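DNA polymerase III subunit beta (Deinococcus radiodurans, PDB 4TRT) probably forms a ring-shaped head-to-tail homodimer around DNA that tethers DNA polymerases and other proteins to it for processive replication. Local coordinates at residues A76-N81 with L96-G101; K8-E13 with F57-V62; L15-R20 with I200-D205. One frame throughout, in Å; residues are numbered along the deposited sequence. Where two conformers were deposited one is given.

Contact 1: residues A76-N81 with L96-G101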
# COMPACT_ATOMS: atom_id res chain seq x y z
N ALA A 76 -11.87 -4.23 17.17
CA ALA A 76 -10.65 -4.79 16.61
C ALA A 76 -9.51 -3.78 16.66
O ALA A 76 -8.37 -4.12 16.96
CB ALA A 76 -10.90 -5.24 15.17
N GLN A 77 -9.83 -2.53 16.36
CA GLN A 77 -8.84 -1.46 16.35
C GLN A 77 -8.31 -1.19 17.75
O GLN A 77 -7.11 -0.98 17.95
CB GLN A 77 -9.45 -0.20 15.73
CG GLN A 77 -8.55 1.03 15.75
CD GLN A 77 -9.21 2.22 15.08
OE1 GLN A 77 -10.44 2.27 14.95
NE2 GLN A 77 -8.42 3.19 14.65
N ILE A 78 -9.21 -1.14 18.73
CA ILE A 78 -8.82 -0.89 20.12
C ILE A 78 -7.88 -2.01 20.61
O ILE A 78 -6.84 -1.75 21.21
CB ILE A 78 -10.07 -0.78 21.01
CG1 ILE A 78 -10.75 0.58 20.79
CG2 ILE A 78 -9.74 -0.99 22.48
CD1 ILE A 78 -12.13 0.65 21.45
N VAL A 79 -8.23 -3.26 20.30
CA VAL A 79 -7.42 -4.40 20.76
C VAL A 79 -6.05 -4.39 20.09
O VAL A 79 -5.04 -4.56 20.75
CB VAL A 79 -8.15 -5.74 20.54
CG1 VAL A 79 -7.25 -6.94 20.90
CG2 VAL A 79 -9.42 -5.78 21.37
N ARG A 80 -6.03 -4.15 18.78
CA ARG A 80 -4.77 -4.04 18.05
C ARG A 80 -3.83 -3.00 18.64
O ARG A 80 -2.64 -3.25 18.72
CB ARG A 80 -5.10 -3.72 16.61
CG ARG A 80 -3.93 -3.40 15.68
CD ARG A 80 -4.45 -3.05 14.29
NE ARG A 80 -5.54 -3.92 13.90
CZ ARG A 80 -6.74 -3.55 13.47
NH1 ARG A 80 -7.08 -2.27 13.32
NH2 ARG A 80 -7.63 -4.48 13.15
N ASN A 81 -4.37 -1.86 19.06
CA ASN A 81 -3.57 -0.75 19.57
C ASN A 81 -3.10 -0.92 21.01
O ASN A 81 -2.30 -0.13 21.50
CB ASN A 81 -4.35 0.57 19.45
CG ASN A 81 -4.54 1.03 18.02
OD1 ASN A 81 -3.80 0.62 17.12
ND2 ASN A 81 -5.52 1.91 17.79
N LEU A 96 -18.64 -2.31 27.74
CA LEU A 96 -17.53 -3.26 27.74
C LEU A 96 -16.21 -2.55 28.07
O LEU A 96 -15.78 -1.63 27.35
CB LEU A 96 -17.38 -3.94 26.39
CG LEU A 96 -16.24 -4.96 26.31
CD1 LEU A 96 -16.67 -6.21 27.08
CD2 LEU A 96 -15.84 -5.30 24.88
N SER A 97 -15.57 -2.97 29.15
CA SER A 97 -14.26 -2.45 29.50
C SER A 97 -13.17 -3.34 28.89
O SER A 97 -13.27 -4.58 28.93
CB SER A 97 -14.11 -2.37 31.02
OG SER A 97 -15.00 -1.39 31.51
N VAL A 98 -12.15 -2.72 28.30
CA VAL A 98 -11.06 -3.45 27.66
C VAL A 98 -9.76 -2.87 28.25
O VAL A 98 -9.47 -1.67 28.06
CB VAL A 98 -11.07 -3.28 26.13
CG1 VAL A 98 -10.02 -4.18 25.48
CG2 VAL A 98 -12.45 -3.55 25.54
N ARG A 99 -9.04 -3.69 29.01
CA ARG A 99 -7.95 -3.22 29.86
C ARG A 99 -6.68 -4.01 29.62
O ARG A 99 -6.72 -5.23 29.49
CB ARG A 99 -8.28 -3.37 31.36
CG ARG A 99 -9.39 -2.47 31.84
CD ARG A 99 -9.52 -2.52 33.35
NE ARG A 99 -10.68 -1.76 33.78
CZ ARG A 99 -11.87 -2.26 34.09
NH1 ARG A 99 -12.11 -3.56 34.07
NH2 ARG A 99 -12.85 -1.43 34.45
N SER A 100 -5.57 -3.29 29.61
CA SER A 100 -4.24 -3.91 29.64
C SER A 100 -3.26 -2.85 30.17
O SER A 100 -3.19 -1.75 29.63
CB SER A 100 -3.81 -4.37 28.25
OG SER A 100 -2.57 -5.07 28.34
N GLY A 101 -2.58 -3.18 31.26
CA GLY A 101 -1.67 -2.26 31.93
C GLY A 101 -2.32 -0.92 32.24
O GLY A 101 -3.33 -0.86 32.93

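Contact 2: residues K8-E13 with F57-V62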
# COMPACT_ATOMS: atom_id res chain seq x y z
N LYS A 8 -3.80 -11.18 23.99
CA LYS A 8 -4.01 -10.21 22.93
C LYS A 8 -3.78 -10.84 21.54
O LYS A 8 -4.56 -10.59 20.62
CB LYS A 8 -3.13 -8.98 23.09
CG LYS A 8 -3.41 -7.88 22.07
CD LYS A 8 -2.50 -6.67 22.22
CE LYS A 8 -1.08 -6.95 21.73
NZ LYS A 8 -0.16 -5.86 22.12
N LYS A 9 -2.72 -11.63 21.42
CA LYS A 9 -2.34 -12.26 20.16
C LYS A 9 -3.48 -13.08 19.58
O LYS A 9 -3.81 -12.98 18.40
CB LYS A 9 -1.11 -13.15 20.34
CG LYS A 9 -0.69 -13.91 19.08
CD LYS A 9 0.61 -14.67 19.28
CE LYS A 9 0.70 -15.87 18.34
NZ LYS A 9 0.24 -15.53 16.96
N THR A 10 -4.13 -13.86 20.44
CA THR A 10 -5.18 -14.75 20.00
C THR A 10 -6.45 -13.95 19.68
O THR A 10 -7.12 -14.22 18.69
CB THR A 10 -5.48 -15.84 21.04
OG1 THR A 10 -4.26 -16.26 21.68
CG2 THR A 10 -6.05 -17.06 20.37
N LEU A 11 -6.77 -12.98 20.53
CA LEU A 11 -7.94 -12.15 20.28
C LEU A 11 -7.77 -11.34 18.99
O LEU A 11 -8.72 -11.20 18.23
CB LEU A 11 -8.22 -11.23 21.47
CG LEU A 11 -9.48 -10.35 21.45
CD1 LEU A 11 -10.80 -11.13 21.35
CD2 LEU A 11 -9.44 -9.52 22.71
N ASN A 12 -6.57 -10.82 18.75
CA ASN A 12 -6.24 -10.15 17.49
C ASN A 12 -6.48 -11.01 16.28
O ASN A 12 -7.00 -10.54 15.26
CB ASN A 12 -4.77 -9.71 17.43
CG ASN A 12 -4.52 -8.37 18.03
OD1 ASN A 12 -5.45 -7.57 18.23
ND2 ASN A 12 -3.25 -8.08 18.31
N GLU A 13 -6.07 -12.27 16.35
CA GLU A 13 -6.25 -13.18 15.22
C GLU A 13 -7.71 -13.36 14.89
O GLU A 13 -8.09 -13.25 13.73
CB GLU A 13 -5.62 -14.54 15.48
CG GLU A 13 -4.12 -14.55 15.31
CD GLU A 13 -3.51 -15.92 15.54
OE1 GLU A 13 -4.13 -16.92 15.11
OE2 GLU A 13 -2.43 -15.98 16.16
N PHE A 57 -13.46 -19.12 17.59
CA PHE A 57 -13.28 -19.37 19.02
C PHE A 57 -11.93 -18.84 19.50
O PHE A 57 -10.90 -19.11 18.89
CB PHE A 57 -13.38 -20.86 19.30
CG PHE A 57 -13.18 -21.22 20.75
CD1 PHE A 57 -14.19 -21.02 21.68
CD2 PHE A 57 -11.98 -21.77 21.19
CE1 PHE A 57 -14.02 -21.35 23.01
CE2 PHE A 57 -11.80 -22.11 22.52
CZ PHE A 57 -12.82 -21.90 23.43
N VAL A 58 -11.95 -18.11 20.61
CA VAL A 58 -10.74 -17.63 21.24
C VAL A 58 -10.69 -18.16 22.68
O VAL A 58 -11.54 -17.79 23.50
CB VAL A 58 -10.70 -16.08 21.24
CG1 VAL A 58 -9.46 -15.57 21.96
CG2 VAL A 58 -10.76 -15.56 19.80
N PRO A 59 -9.70 -19.01 23.00
CA PRO A 59 -9.59 -19.50 24.38
C PRO A 59 -9.42 -18.38 25.38
O PRO A 59 -8.72 -17.41 25.11
CB PRO A 59 -8.34 -20.40 24.34
CG PRO A 59 -8.28 -20.88 22.93
CD PRO A 59 -8.79 -19.74 22.09
N ALA A 60 -10.08 -18.51 26.53
CA ALA A 60 -10.06 -17.48 27.55
C ALA A 60 -10.55 -18.04 28.86
O ALA A 60 -11.24 -19.06 28.90
CB ALA A 60 -10.96 -16.31 27.14
N GLU A 61 -10.22 -17.36 29.95
CA GLU A 61 -10.81 -17.67 31.23
C GLU A 61 -11.91 -16.67 31.48
O GLU A 61 -11.66 -15.47 31.49
CB GLU A 61 -9.76 -17.64 32.33
CG GLU A 61 -8.64 -18.60 31.97
CD GLU A 61 -7.85 -19.12 33.14
OE1 GLU A 61 -8.02 -18.57 34.26
OE2 GLU A 61 -7.06 -20.08 32.94
N VAL A 62 -13.13 -17.17 31.67
CA VAL A 62 -14.31 -16.33 31.80
C VAL A 62 -15.05 -16.62 33.11
O VAL A 62 -15.22 -17.78 33.49
CB VAL A 62 -15.28 -16.55 30.63
CG1 VAL A 62 -16.47 -15.60 30.75
CG2 VAL A 62 -14.60 -16.36 29.27

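Contact 3: residues L15-R20 with I200-D205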
# COMPACT_ATOMS: atom_id res chain seq x y z
N LEU A 15 -10.34 -11.41 15.78
CA LEU A 15 -10.97 -10.15 15.40
C LEU A 15 -10.56 -9.73 14.00
O LEU A 15 -11.38 -9.16 13.27
CB LEU A 15 -10.63 -9.04 16.40
CG LEU A 15 -11.27 -9.15 17.78
CD1 LEU A 15 -10.68 -8.09 18.72
CD2 LEU A 15 -12.79 -9.02 17.69
N GLY A 16 -9.32 -10.01 13.64
CA GLY A 16 -8.81 -9.76 12.29
C GLY A 16 -9.59 -10.51 11.23
O GLY A 16 -9.88 -9.97 10.15
N LEU A 17 -9.94 -11.76 11.52
CA LEU A 17 -10.72 -12.56 10.59
C LEU A 17 -12.15 -12.00 10.48
O LEU A 17 -12.68 -11.86 9.38
CB LEU A 17 -10.75 -14.04 11.01
CG LEU A 17 -9.44 -14.84 10.95
CD1 LEU A 17 -9.64 -16.21 11.60
CD2 LEU A 17 -8.88 -15.01 9.54
N LEU A 18 -12.75 -11.68 11.62
CA LEU A 18 -14.13 -11.22 11.65
C LEU A 18 -14.30 -9.83 11.05
O LEU A 18 -15.28 -9.58 10.35
CB LEU A 18 -14.71 -11.26 13.06
CG LEU A 18 -15.21 -12.66 13.35
CD1 LEU A 18 -15.08 -13.03 14.81
CD2 LEU A 18 -16.63 -12.84 12.83
N GLU A 19 -13.34 -8.94 11.27
CA GLU A 19 -13.45 -7.59 10.74
C GLU A 19 -13.35 -7.54 9.21
O GLU A 19 -13.87 -6.61 8.60
CB GLU A 19 -12.44 -6.64 11.40
CG GLU A 19 -11.06 -6.61 10.79
CD GLU A 19 -10.17 -5.55 11.42
OE1 GLU A 19 -8.96 -5.82 11.55
OE2 GLU A 19 -10.64 -4.46 11.78
N ARG A 20 -12.71 -8.53 8.59
CA ARG A 20 -12.69 -8.57 7.13
C ARG A 20 -14.03 -9.02 6.52
O ARG A 20 -14.32 -8.66 5.40
CB ARG A 20 -11.53 -9.40 6.58
CG ARG A 20 -10.21 -8.63 6.56
CD ARG A 20 -9.09 -9.52 6.07
NE ARG A 20 -9.09 -10.81 6.77
CZ ARG A 20 -8.25 -11.81 6.52
NH1 ARG A 20 -7.29 -11.67 5.61
NH2 ARG A 20 -8.36 -12.94 7.20
N ILE A 200 -10.43 -18.75 1.53
CA ILE A 200 -8.99 -18.62 1.42
C ILE A 200 -8.41 -17.83 2.60
O ILE A 200 -7.36 -18.18 3.11
CB ILE A 200 -8.58 -17.97 0.07
CG1 ILE A 200 -8.87 -18.92 -1.08
CG2 ILE A 200 -7.10 -17.57 0.06
CD1 ILE A 200 -8.80 -18.25 -2.43
N ARG A 201 -9.11 -16.80 3.04
CA ARG A 201 -8.61 -15.98 4.14
C ARG A 201 -8.62 -16.69 5.50
O ARG A 201 -7.87 -16.31 6.38
CB ARG A 201 -9.39 -14.68 4.20
CG ARG A 201 -9.03 -13.79 3.01
CD ARG A 201 -9.94 -12.59 2.83
NE ARG A 201 -9.61 -11.86 1.62
CZ ARG A 201 -8.64 -10.96 1.54
NH1 ARG A 201 -7.92 -10.66 2.61
NH2 ARG A 201 -8.39 -10.34 0.39
N VAL A 202 -9.45 -17.72 5.66
CA VAL A 202 -9.54 -18.43 6.96
C VAL A 202 -8.93 -19.84 7.01
O VAL A 202 -8.61 -20.34 8.08
CB VAL A 202 -11.00 -18.51 7.50
CG1 VAL A 202 -11.61 -17.12 7.64
CG2 VAL A 202 -11.86 -19.41 6.66
N LEU A 203 -8.78 -20.50 5.87
CA LEU A 203 -8.25 -21.86 5.86
C LEU A 203 -6.77 -21.86 6.24
O LEU A 203 -6.02 -21.01 5.80
CB LEU A 203 -8.43 -22.51 4.48
CG LEU A 203 -9.86 -22.92 4.12
CD1 LEU A 203 -10.01 -23.14 2.62
CD2 LEU A 203 -10.26 -24.17 4.90
N LYS A 204 -6.37 -22.81 7.08
CA LYS A 204 -4.96 -23.01 7.41
C LYS A 204 -4.61 -24.48 7.25
O LYS A 204 -5.49 -25.30 7.03
CB LYS A 204 -4.67 -22.54 8.84
CG LYS A 204 -4.73 -21.02 9.02
CD LYS A 204 -3.51 -20.31 8.45
CE LYS A 204 -3.78 -18.83 8.19
NZ LYS A 204 -4.77 -18.61 7.09
N ASP A 205 -3.32 -24.82 7.33
CA ASP A 205 -2.90 -26.22 7.33
C ASP A 205 -3.60 -26.98 8.46
O ASP A 205 -3.79 -26.45 9.55
CB ASP A 205 -1.38 -26.34 7.51
CG ASP A 205 -0.60 -26.01 6.25
OD1 ASP A 205 -1.21 -25.94 5.16
OD2 ASP A 205 0.63 -25.84 6.34

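Contact 1: residues A76-N81 with L96-G101
Val-98, pointing from its strand toward the helix, sets its CG1 methyl against both Ile-78 and Val-79. That methyl lies 4.4 Å from Ile-78 CG2 and 4.5 Å from Val-79 CG2, contacts at the outer limit of van der Waals packing, and no hydrogen bond joins the segments. CG1 anti to the backbone N (chi1 -174°) turns this branch to the helix. The tight side is the surrounding cluster: Phe-75, Val-87, Leu-89 and Leu-107 also pack on Val-98, Phe-105 and Leu-107 on Ile-78, and Leu-11 and Leu-15 on Val-79, and all three touching residues are buried. Polar groups take the other sides. Ser-97 and Arg-99, alternating with Val-98, belong to the opposite face of the strand, where Arg-99 NH1 forms a salt bridge with Glu-90 OE1. On the helix, the exposed Arg-80 bends back until Ala-76 O lies 3.8 Å above its guanidinium plane. Asn-81 O accepts a hydrogen bond from Arg-263 NE of the second subunit, whose Val-266 packs on Gln-77. Helix 72-81, resting on a sheet inside and meeting the partner subunit outside, is typical of the N-terminal domain at the dimer interface of beta clamps.

Contact 2: residues K8-E13 with F57-V62
In the helix-on-sheet layer of the clamp's N-terminal domain, Thr-10 and Leu-11 of helix 8-21 meet Val-58 of strand 52-59, and Thr-10 also meets Pro-59. The short axes of helix 8-13 and strand 57-59 run almost exactly antiparallel, at 177° and 8.3 Å apart. Val-58 points toward the helix and spreads both methyls over the peptide that links Thr-10 to Leu-11: its CG1 lies 4.0 Å from Leu-11 N, and its CG2 lies 4.0 Å from Thr-10 O. The Thr-10 methyl flanks the same side chain, with Thr-10 CG2 4.0 Å from Val-58 CG1, the two side chains sliding past each other in opposite directions. Because CG2 is anti to the backbone N in Thr-10, the methyl rather than the hydroxyl meets the strand; Thr-10 CG2 also reaches Pro-59 CD at 4.2 Å, and Arg-223 touches both Thr-10 and Pro-59. Leu-11 lies to the side, and both it and Val-58 pack on Val-6 and Leu-45. On the exposed flank of the helix, a salt bridge of 2.8 Å from Lys-9 NZ to Glu-13 OE2 spans one turn, the lysine meeting OE2 nearly in line with its C-O bond. An amphipathic helix packed by its apolar side on antiparallel strands, its charged side turned away from the sheet, is characteristic of the DNA-clamp fold, in which sheets form the outside of the ring and helices line its channel.

Contact 3: residues L15-R20 with I200-D205
Lys-204 NZ folds back to Leu-203 O at 3.0 Å, from above the carbonyl plane, a bond made within 200-205; no hydrogen bond crosses to 15-20, where Leu-17 and Arg-20 instead pack on Arg-201 and Val-202. The CD2 methyl of Leu-17 is the apolar centre of the contact, lying 3.9 Å from Val-202 CG1, with the two side chains crossing at a slant. Leu-17 CD2 also touches the backbone oxygen Arg-201 O at 3.6 Å, and Arg-20 NH2 stands 3.5 Å from Arg-201 O without forming a hydrogen bond. The same methyl borders the Arg-20 guanidinium at its edge, in plane, so leucine and arginine from successive turns advance side by side. Arg-20 bends at chi3 (-49°), which carries its guanidinium across the aliphatic part of Arg-201: Arg-201 CB approaches Arg-20 NH2 to 3.6 Å and lies over one face of the group. Arg-201 itself is extended from CG to NE. Its guanidinium plane stands near perpendicular to that of Arg-20, and the two NH1 atoms come close, but both features depend on one of two conformers of Arg-201 and are therefore doubtful. Two exposed arginines on helices of the inner surface are consistent with the positively charged lining of a sliding clamp's DNA channel. The contact bridges the N-terminal and central domains. Behind it, Leu-15 and Leu-18 root helix 8-21 on strands 33-38 and 42-48, with helix 72-81 at its flank; on the other side, Ile-200 and Leu-203 pack against helix 130-140, and Asp-205 forms a salt bridge with Arg-135 of that helix.

In the fold
Helix 8-21 runs through the set: contact 2 seats its first turns on a strand, contact 3 joins its later turns to the central domain, and helix 72-81 of contact 1 lies alongside it. Contact 1 is fully buried and purely aliphatic, part of the hydrophobic core of the N-terminal domain. Contact 2 is partly buried, mixing methyls with backbone atoms, and touches contact 1 through Val-79 on Leu-11 and Asn-12. Contact 3, nearest the centre of the chain, is the most polar and solvent-facing, with two arginines beside a small apolar pair. Contacts 1 and 2 thus hold one domain together, whereas contact 3 spans the boundary between two.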